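Local atomic coordinates of uncharacterized protein (Bifidobacterium adolescentis ATCC 15703, PDB entry 3CPG), a protein that probably binds pyridoxal 5'-phosphate and takes part in the homeostasis of this cofactor. Residues L33-A38 and G245-M250; R79-T84 and S125-K130; A37-Q42 and L252-G257. All coordinates share one frame; numbering follows the deposited sequence.

Contact 1: L33-A38 and G245-M250. With ACT (acetate ion), chain B.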
loop_
_atom_site.group_PDB
_atom_site.type_symbol
_atom_site.label_atom_id
_atom_site.label_comp_id
_atom_site.label_asym_id
_atom_site.label_seq_id
_atom_site.Cartn_x
_atom_site.Cartn_y
_atom_site.Cartn_z
ATOM N N LEU A 33 -15.105 -6.190 0.489
ATOM C CA LEU A 33 -15.131 -6.123 1.945
ATOM C C LEU A 33 -15.677 -7.427 2.504
ATOM O O LEU A 33 -15.184 -7.926 3.519
ATOM C CB LEU A 33 -15.986 -4.951 2.424
ATOM C CG LEU A 33 -15.359 -3.573 2.219
ATOM C CD1 LEU A 33 -16.337 -2.495 2.663
ATOM C CD2 LEU A 33 -14.057 -3.479 3.006
ATOM N N ASP A 34 -16.690 -7.981 1.840
ATOM C CA ASP A 34 -17.268 -9.244 2.282
ATOM C C ASP A 34 -16.235 -10.359 2.133
ATOM O O ASP A 34 -16.118 -11.222 2.999
ATOM C CB ASP A 34 -18.524 -9.597 1.475
ATOM C CG ASP A 34 -19.705 -8.690 1.788
ATOM O OD1 ASP A 34 -19.717 -8.058 2.865
ATOM O OD2 ASP A 34 -20.635 -8.623 0.958
ATOM N N ARG A 35 -15.486 -10.342 1.032
ATOM C CA ARG A 35 -14.461 -11.362 0.806
ATOM C C ARG A 35 -13.398 -11.276 1.890
ATOM O O ARG A 35 -12.927 -12.295 2.398
ATOM C CB ARG A 35 -13.805 -11.181 -0.567
ATOM C CG ARG A 35 -14.665 -11.629 -1.731
ATOM C CD ARG A 35 -13.991 -11.335 -3.062
ATOM N NE ARG A 35 -12.716 -12.033 -3.203
ATOM C CZ ARG A 35 -11.914 -11.912 -4.256
ATOM N NH1 ARG A 35 -12.254 -11.115 -5.261
ATOM N NH2 ARG A 35 -10.780 -12.600 -4.314
ATOM N N ILE A 36 -13.008 -10.056 2.237
ATOM C CA ILE A 36 -12.010 -9.867 3.279
ATOM C C ILE A 36 -12.533 -10.456 4.586
ATOM O O ILE A 36 -11.831 -11.213 5.256
ATOM C CB ILE A 36 -11.673 -8.365 3.453
ATOM C CG1 ILE A 36 -10.972 -7.862 2.184
ATOM C CG2 ILE A 36 -10.787 -8.151 4.683
ATOM C CD1 ILE A 36 -10.679 -6.370 2.170
ATOM N N ALA A 37 -13.771 -10.125 4.941
ATOM C CA ALA A 37 -14.372 -10.647 6.165
ATOM C C ALA A 37 -14.420 -12.175 6.139
ATOM O O ALA A 37 -14.086 -12.829 7.128
ATOM C CB ALA A 37 -15.776 -10.083 6.344
ATOM N N ALA A 38 -14.826 -12.743 5.006
ATOM C CA ALA A 38 -14.905 -14.197 4.880
ATOM C C ALA A 38 -13.520 -14.831 5.012
ATOM O O ALA A 38 -13.370 -15.900 5.607
ATOM C CB ALA A 38 -15.533 -14.580 3.533
ATOM N N GLY A 245 -1.303 -9.356 -1.301
ATOM C CA GLY A 245 -2.588 -9.891 -1.701
ATOM C C GLY A 245 -3.323 -8.864 -2.540
ATOM O O GLY A 245 -3.396 -7.691 -2.177
HETATM N N MSE A 246 -3.850 -9.301 -3.675
HETATM C CA MSE A 246 -4.590 -8.422 -4.565
HETATM C C MSE A 246 -5.854 -9.159 -4.981
HETATM O O MSE A 246 -6.249 -10.120 -4.319
HETATM C CB MSE A 246 -3.727 -8.059 -5.771
HETATM C CG MSE A 246 -2.433 -7.378 -5.354
HETATM SE SE MSE A 246 -1.397 -6.606 -6.796
HETATM C CE MSE A 246 -0.810 -8.256 -7.551
ATOM N N THR A 247 -6.487 -8.725 -6.065
ATOM C CA THR A 247 -7.729 -9.355 -6.508
ATOM C C THR A 247 -7.687 -10.874 -6.672
ATOM O O THR A 247 -8.596 -11.574 -6.227
ATOM C CB THR A 247 -8.225 -8.745 -7.842
ATOM O OG1 THR A 247 -8.561 -7.367 -7.642
ATOM C CG2 THR A 247 -9.464 -9.489 -8.347
ATOM N N GLY A 248 -6.632 -11.384 -7.297
ATOM C CA GLY A 248 -6.551 -12.815 -7.537
ATOM C C GLY A 248 -6.047 -13.726 -6.434
ATOM O O GLY A 248 -6.249 -14.940 -6.501
ATOM N N ASP A 249 -5.410 -13.165 -5.413
ATOM C CA ASP A 249 -4.875 -14.003 -4.347
ATOM C C ASP A 249 -5.050 -13.448 -2.938
ATOM O O ASP A 249 -4.326 -13.855 -2.026
ATOM C CB ASP A 249 -3.384 -14.253 -4.602
ATOM C CG ASP A 249 -2.579 -12.967 -4.637
ATOM O OD1 ASP A 249 -3.128 -11.927 -4.220
ATOM O OD2 ASP A 249 -1.403 -12.986 -5.066
HETATM N N MSE A 250 -6.004 -12.543 -2.735
HETATM C CA MSE A 250 -6.176 -11.973 -1.400
HETATM C C MSE A 250 -6.549 -12.987 -0.311
HETATM O O MSE A 250 -6.144 -12.837 0.844
HETATM C CB MSE A 250 -7.192 -10.818 -1.415
HETATM C CG MSE A 250 -8.620 -11.199 -1.731
HETATM SE SE MSE A 250 -9.816 -9.679 -1.518
HETATM C CE MSE A 250 -9.686 -8.970 -3.286
HETATM C C ACT B . -5.789 -6.093 -8.894
HETATM O O ACT B . -6.100 -5.150 -9.598
HETATM O OXT ACT B . -6.187 -6.153 -7.742
HETATM C CH3 ACT B . -4.909 -7.186 -9.448
#
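Arg35 and Met250, the latter a selenomethionine, carry most of this contact, which ties helix 19-42 to the loop after strand 241-243 of the TIM barrel. The polar part is a single hydrogen bond: Arg35 NH2 donates to Thr247 O at 3.1 Å. The C=O...N angle of 160° and the donor's place in the carbonyl plane show an almost end-on approach, although the oxygen sits 18° out of the guanidinium plane. NH2 has a second, charged partner in Glu251 OE1, so the carbonyl and the carboxylate together fix the rotation of the group.

Nonpolar packing accompanies these bonds. Met250 CE rests over the centre of the Arg35 guanidinium, 3.7 Å above its plane, and the two side chains run roughly perpendicular. Met250 reaches there with CG between its backbone N and carbonyl carbon (chi1 66°) and a bend at the selenium. Met250 SE also meets Ile36 CG1 at 4.3 Å. With alanine in place of Arg35, Glu251 is likely to lose this charged mate, Thr247 O its donor, and the Met250 methyl the flat group it lies over.

The third group of bonds holds an acetate ion, probably from the crystallisation liquor. Gly264 N and Thr265 N also bind it; an anion held by backbone N-H groups and a hydroxyl, near the predicted cofactor-attachment residue Lys57, may mark the site of the cofactor phosphate. Acetate OXT accepts from Thr247 N at 3.1 Å and from Thr247 OG1, which is also bonded to Ala266 N, at 2.7 Å.

Contact 2: R79-T84 and S125-K130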
loop_
_atom_site.group_PDB
_atom_site.type_symbol
_atom_site.label_atom_id
_atom_site.label_comp_id
_atom_site.label_asym_id
_atom_site.label_seq_id
_atom_site.Cartn_x
_atom_site.Cartn_y
_atom_site.Cartn_z
ATOM N N ARG A 79 1.626 5.394 -10.207
ATOM C CA ARG A 79 2.513 6.384 -10.804
ATOM C C ARG A 79 2.471 7.766 -10.170
ATOM O O ARG A 79 1.401 8.306 -9.900
ATOM C CB ARG A 79 2.200 6.528 -12.297
ATOM C CG ARG A 79 2.284 5.234 -13.095
ATOM C CD ARG A 79 2.076 5.501 -14.576
ATOM N NE ARG A 79 0.790 6.142 -14.839
ATOM C CZ ARG A 79 0.415 6.608 -16.027
ATOM N NH1 ARG A 79 1.231 6.506 -17.068
ATOM N NH2 ARG A 79 -0.774 7.177 -16.174
ATOM N N PRO A 80 3.651 8.363 -9.930
ATOM C CA PRO A 80 3.719 9.698 -9.332
ATOM C C PRO A 80 2.938 10.731 -10.145
ATOM O O PRO A 80 2.371 11.664 -9.582
ATOM C CB PRO A 80 5.217 9.988 -9.312
ATOM C CG PRO A 80 5.805 8.637 -9.065
ATOM C CD PRO A 80 4.991 7.747 -9.989
ATOM N N GLN A 81 2.904 10.560 -11.465
ATOM C CA GLN A 81 2.191 11.500 -12.329
ATOM C C GLN A 81 0.698 11.488 -12.032
ATOM O O GLN A 81 0.028 12.516 -12.145
ATOM C CB GLN A 81 2.414 11.168 -13.807
ATOM C CG GLN A 81 3.852 10.829 -14.160
ATOM C CD GLN A 81 4.108 9.331 -14.157
ATOM O OE1 GLN A 81 3.495 8.586 -14.927
ATOM N NE2 GLN A 81 5.015 8.882 -13.295
ATOM N N GLU A 82 0.170 10.326 -11.663
ATOM C CA GLU A 82 -1.247 10.235 -11.339
ATOM C C GLU A 82 -1.473 10.826 -9.956
ATOM O O GLU A 82 -2.535 11.378 -9.672
ATOM C CB GLU A 82 -1.728 8.783 -11.392
ATOM C CG GLU A 82 -1.806 8.226 -12.807
ATOM C CD GLU A 82 -2.584 6.929 -12.877
ATOM O OE1 GLU A 82 -3.743 6.911 -12.412
ATOM O OE2 GLU A 82 -2.042 5.928 -13.395
ATOM N N VAL A 83 -0.471 10.715 -9.090
ATOM C CA VAL A 83 -0.585 11.288 -7.757
ATOM C C VAL A 83 -0.728 12.798 -7.921
ATOM O O VAL A 83 -1.635 13.413 -7.360
ATOM C CB VAL A 83 0.671 10.989 -6.899
ATOM C CG1 VAL A 83 0.634 11.801 -5.610
ATOM C CG2 VAL A 83 0.732 9.507 -6.575
ATOM N N THR A 84 0.159 13.392 -8.713
ATOM C CA THR A 84 0.125 14.833 -8.924
ATOM C C THR A 84 -1.151 15.294 -9.623
ATOM O O THR A 84 -1.696 16.346 -9.298
ATOM C CB THR A 84 1.357 15.305 -9.728
ATOM O OG1 THR A 84 1.323 14.745 -11.046
ATOM C CG2 THR A 84 2.633 14.853 -9.039
ATOM N N SER A 125 13.711 7.917 -8.802
ATOM C CA SER A 125 14.353 8.868 -7.900
ATOM C C SER A 125 14.029 10.350 -8.094
ATOM O O SER A 125 13.815 11.072 -7.120
ATOM C CB SER A 125 15.871 8.670 -7.942
ATOM O OG SER A 125 16.215 7.354 -7.543
ATOM N N ASN A 126 13.990 10.811 -9.338
ATOM C CA ASN A 126 13.707 12.218 -9.570
ATOM C C ASN A 126 12.231 12.572 -9.420
ATOM O O ASN A 126 11.833 13.700 -9.685
ATOM C CB ASN A 126 14.247 12.658 -10.943
ATOM C CG ASN A 126 13.506 12.031 -12.111
ATOM O OD1 ASN A 126 12.904 10.966 -11.991
ATOM N ND2 ASN A 126 13.570 12.690 -13.265
ATOM N N LYS A 127 11.431 11.605 -8.970
ATOM C CA LYS A 127 9.998 11.817 -8.759
ATOM C C LYS A 127 9.647 11.805 -7.268
ATOM O O LYS A 127 8.493 12.010 -6.895
ATOM C CB LYS A 127 9.185 10.728 -9.474
ATOM C CG LYS A 127 9.359 10.697 -10.986
ATOM C CD LYS A 127 8.665 11.866 -11.665
ATOM C CE LYS A 127 7.150 11.681 -11.666
ATOM N NZ LYS A 127 6.442 12.790 -12.367
ATOM N N ILE A 128 10.633 11.552 -6.415
ATOM C CA ILE A 128 10.383 11.523 -4.976
ATOM C C ILE A 128 9.778 12.845 -4.506
ATOM O O ILE A 128 8.787 12.865 -3.773
ATOM C CB ILE A 128 11.684 11.266 -4.189
ATOM C CG1 ILE A 128 12.251 9.900 -4.576
ATOM C CG2 ILE A 128 11.406 11.332 -2.685
ATOM C CD1 ILE A 128 13.600 9.599 -3.959
ATOM N N GLY A 129 10.383 13.947 -4.935
ATOM C CA GLY A 129 9.893 15.257 -4.550
ATOM C C GLY A 129 8.459 15.504 -4.974
ATOM O O GLY A 129 7.764 16.322 -4.376
ATOM N N LYS A 130 8.008 14.800 -6.007
ATOM C CA LYS A 130 6.642 14.954 -6.498
ATOM C C LYS A 130 5.621 14.306 -5.562
ATOM O O LYS A 130 4.481 14.765 -5.465
ATOM C CB LYS A 130 6.500 14.322 -7.887
ATOM C CG LYS A 130 7.345 14.964 -8.975
ATOM C CD LYS A 130 6.841 16.354 -9.325
ATOM C CE LYS A 130 7.609 16.933 -10.506
ATOM N NZ LYS A 130 7.054 18.246 -10.939
HETATM O O HOH W 1 4.393 14.125 -11.418
#
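Pro80 and Lys127 form the centre of a surface contact, mainly van der Waals and water-mediated, between the start of helix 80-96 and the turn that leads into helix 128-131. In all, 231 Å² is buried, both sides summed, and the closest CA atoms are those of Pro80 and Lys130, 6.6 Å apart.

The lysine carries its half with its aliphatic chain. Two successive bends, chi2 -73° and chi3 -74°, curl it along the CB-CG side of the proline, bringing Lys127 CE to 3.5 Å from Pro80 CB, tighter than usual for two carbons. Lys127 CB lies against the same ring, 4.0 Å from Pro80 CG. Farther out, the lysine crosses Gln81 at about a right angle, with NZ 3.7 Å from Gln81 CG.

The ammonium group is used through a water: Lys127 NZ donates to it at 2.6 Å, and the water donates in turn to Thr84 OG1 at 3.2 Å. That hydroxyl spends its own proton within the helix, on Gln81 O at 2.8 Å, coming in from above the carbonyl plane. Thr84 CG2 meanwhile packs on Lys130 CB at 4.1 Å.

Both segments follow neighbouring parallel strands of the barrel, 75-77 and 113-119. Pro80 also rests on Leu123, which Ile128 touches too, while Ile128 faces away from helix 80-96 and packs against Ile150 of helix 144-157.

Contact 3: A37-Q42 and L252-G257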
loop_
_atom_site.group_PDB
_atom_site.type_symbol
_atom_site.label_atom_id
_atom_site.label_comp_id
_atom_site.label_asym_id
_atom_site.label_seq_id
_atom_site.Cartn_x
_atom_site.Cartn_y
_atom_site.Cartn_z
ATOM N N ALA A 37 -13.771 -10.125 4.941
ATOM C CA ALA A 37 -14.372 -10.647 6.165
ATOM C C ALA A 37 -14.420 -12.175 6.139
ATOM O O ALA A 37 -14.086 -12.829 7.128
ATOM C CB ALA A 37 -15.776 -10.083 6.344
ATOM N N ALA A 38 -14.826 -12.743 5.006
ATOM C CA ALA A 38 -14.905 -14.197 4.880
ATOM C C ALA A 38 -13.520 -14.831 5.012
ATOM O O ALA A 38 -13.370 -15.900 5.607
ATOM C CB ALA A 38 -15.533 -14.580 3.533
ATOM N N ALA A 39 -12.509 -14.162 4.460
ATOM C CA ALA A 39 -11.138 -14.665 4.517
ATOM C C ALA A 39 -10.606 -14.633 5.943
ATOM O O ALA A 39 -9.911 -15.549 6.370
ATOM C CB ALA A 39 -10.240 -13.841 3.608
ATOM N N GLU A 40 -10.920 -13.569 6.676
ATOM C CA GLU A 40 -10.466 -13.457 8.058
ATOM C C GLU A 40 -11.092 -14.581 8.882
ATOM O O GLU A 40 -10.422 -15.218 9.692
ATOM C CB GLU A 40 -10.863 -12.099 8.642
ATOM C CG GLU A 40 -10.261 -10.909 7.904
ATOM C CD GLU A 40 -10.724 -9.576 8.466
ATOM O OE1 GLU A 40 -11.944 -9.421 8.692
ATOM O OE2 GLU A 40 -9.874 -8.683 8.673
ATOM N N GLU A 41 -12.380 -14.816 8.660
ATOM C CA GLU A 41 -13.119 -15.862 9.364
ATOM C C GLU A 41 -12.491 -17.235 9.113
ATOM O O GLU A 41 -12.277 -18.014 10.043
ATOM C CB GLU A 41 -14.578 -15.867 8.891
ATOM C CG GLU A 41 -15.454 -16.981 9.472
ATOM C CD GLU A 41 -15.812 -16.763 10.930
ATOM O OE1 GLU A 41 -15.442 -15.713 11.493
ATOM O OE2 GLU A 41 -16.474 -17.646 11.518
ATOM N N GLN A 42 -12.189 -17.521 7.852
ATOM C CA GLN A 42 -11.599 -18.801 7.478
ATOM C C GLN A 42 -10.223 -18.997 8.109
ATOM O O GLN A 42 -9.862 -20.109 8.497
ATOM C CB GLN A 42 -11.493 -18.896 5.951
ATOM C CG GLN A 42 -10.914 -20.205 5.434
ATOM C CD GLN A 42 -11.749 -21.413 5.823
ATOM O OE1 GLN A 42 -12.956 -21.451 5.586
ATOM N NE2 GLN A 42 -11.105 -22.411 6.416
ATOM N N LEU A 252 -5.501 -16.053 0.003
ATOM C CA LEU A 252 -4.258 -16.694 0.425
ATOM C C LEU A 252 -3.390 -15.734 1.242
ATOM O O LEU A 252 -2.774 -16.121 2.235
ATOM C CB LEU A 252 -3.476 -17.179 -0.800
ATOM C CG LEU A 252 -4.149 -18.251 -1.663
ATOM C CD1 LEU A 252 -3.355 -18.449 -2.944
ATOM C CD2 LEU A 252 -4.247 -19.553 -0.880
ATOM N N ALA A 253 -3.347 -14.478 0.819
ATOM C CA ALA A 253 -2.557 -13.477 1.522
ATOM C C ALA A 253 -3.079 -13.323 2.941
ATOM O O ALA A 253 -2.310 -13.272 3.897
ATOM C CB ALA A 253 -2.635 -12.136 0.794
ATOM N N ILE A 254 -4.395 -13.252 3.076
ATOM C CA ILE A 254 -4.989 -13.091 4.392
ATOM C C ILE A 254 -4.743 -14.324 5.261
ATOM O O ILE A 254 -4.516 -14.206 6.466
ATOM C CB ILE A 254 -6.492 -12.768 4.266
ATOM C CG1 ILE A 254 -6.648 -11.396 3.598
ATOM C CG2 ILE A 254 -7.153 -12.768 5.638
ATOM C CD1 ILE A 254 -8.067 -11.010 3.260
ATOM N N ALA A 255 -4.764 -15.505 4.649
ATOM C CA ALA A 255 -4.501 -16.731 5.393
ATOM C C ALA A 255 -3.071 -16.705 5.929
ATOM O O ALA A 255 -2.783 -17.284 6.979
ATOM C CB ALA A 255 -4.696 -17.954 4.493
ATOM N N GLU A 256 -2.175 -16.029 5.208
ATOM C CA GLU A 256 -0.776 -15.947 5.613
ATOM C C GLU A 256 -0.411 -14.710 6.441
ATOM O O GLU A 256 0.768 -14.416 6.637
ATOM C CB GLU A 256 0.139 -16.036 4.385
ATOM C CG GLU A 256 0.150 -17.399 3.679
ATOM C CD GLU A 256 0.549 -18.553 4.592
ATOM O OE1 GLU A 256 1.417 -18.359 5.472
ATOM O OE2 GLU A 256 0.004 -19.666 4.415
ATOM N N GLY A 257 -1.415 -13.973 6.909
ATOM C CA GLY A 257 -1.145 -12.817 7.754
ATOM C C GLY A 257 -1.176 -11.402 7.198
ATOM O O GLY A 257 -0.808 -10.461 7.902
#
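Ala39 and Ile254 meet where helix 19-42 and helix 250-255 come closest in this region, their CA atoms 6.3 Å apart. The alanine methyl is received by both branches of the isoleucine: Ala39 CB lies 3.6 Å from Ile254 CD1 and 3.8 Å from Ile254 CG2. The two branches do different work. CD1, at the end of an extended arm (chi2 173°), touches the methyl and also comes near Ile36 CA. CG2 instead turns to the helix backbone, 4.0 Å from Glu40 N, and touches the first part of that side chain at Glu40 CG, 4.3 Å away. This division follows from chi1 of -66°, which sets CG2 anti to the isoleucine's own nitrogen and CG1 beside it. The small methyl of Ala39 probably permits such a close backbone approach, and all three touching residues are buried.

The next shell fixes the partners. Although the CA-CB bond of Glu40 points away from Ile254, its carboxylate is anchored, with OE2 accepting from Val50 N; Val50 also packs against Ile254. The carbonyl of Ile254 is held twice, by Arg45 NH1 and by Gly257 N, the latter at 3.1 Å from Ile254 O. That second bond belongs to a Schellman motif which ends the helix, completed by Ser258 N to Ala253 O. Gly257 is its C-prime residue with a positive phi of 101°, a conformation in which a side chain would collide with the preceding carbonyl oxygen.

Beyond this, Glu256 makes salt bridges to Arg215 and Arg222, and Leu252 packs on Arg215. Helix 250-255 is therefore flanked by helix 19-42 at Ile254 and by helix 211-231 at Leu252 and Glu256, just before the chain enters strand 260-263.

Overall arrangement
Contacts 1 and 3 are successive parts of one interface: both start from helix 19-42, share Ala37 and Ala38, and have centres 8 Å apart. They touch directly, through Gly245 with Ala253 and Ile36 with Ile254. Each joins residues more than 200 positions apart, bringing the leading helix against the loop after strand 241-243 and the last helix, before strand 260-263 pairs with strand 51-55 to help close the sheet. Contact 2 comes between these ends in the sequence and lies across the chain's centre, its centre about 29 Å from that of contact 1 and 33 Å from that of contact 3. It joins consecutive parts of the barrel locally, whereas the other two join its beginning to its end.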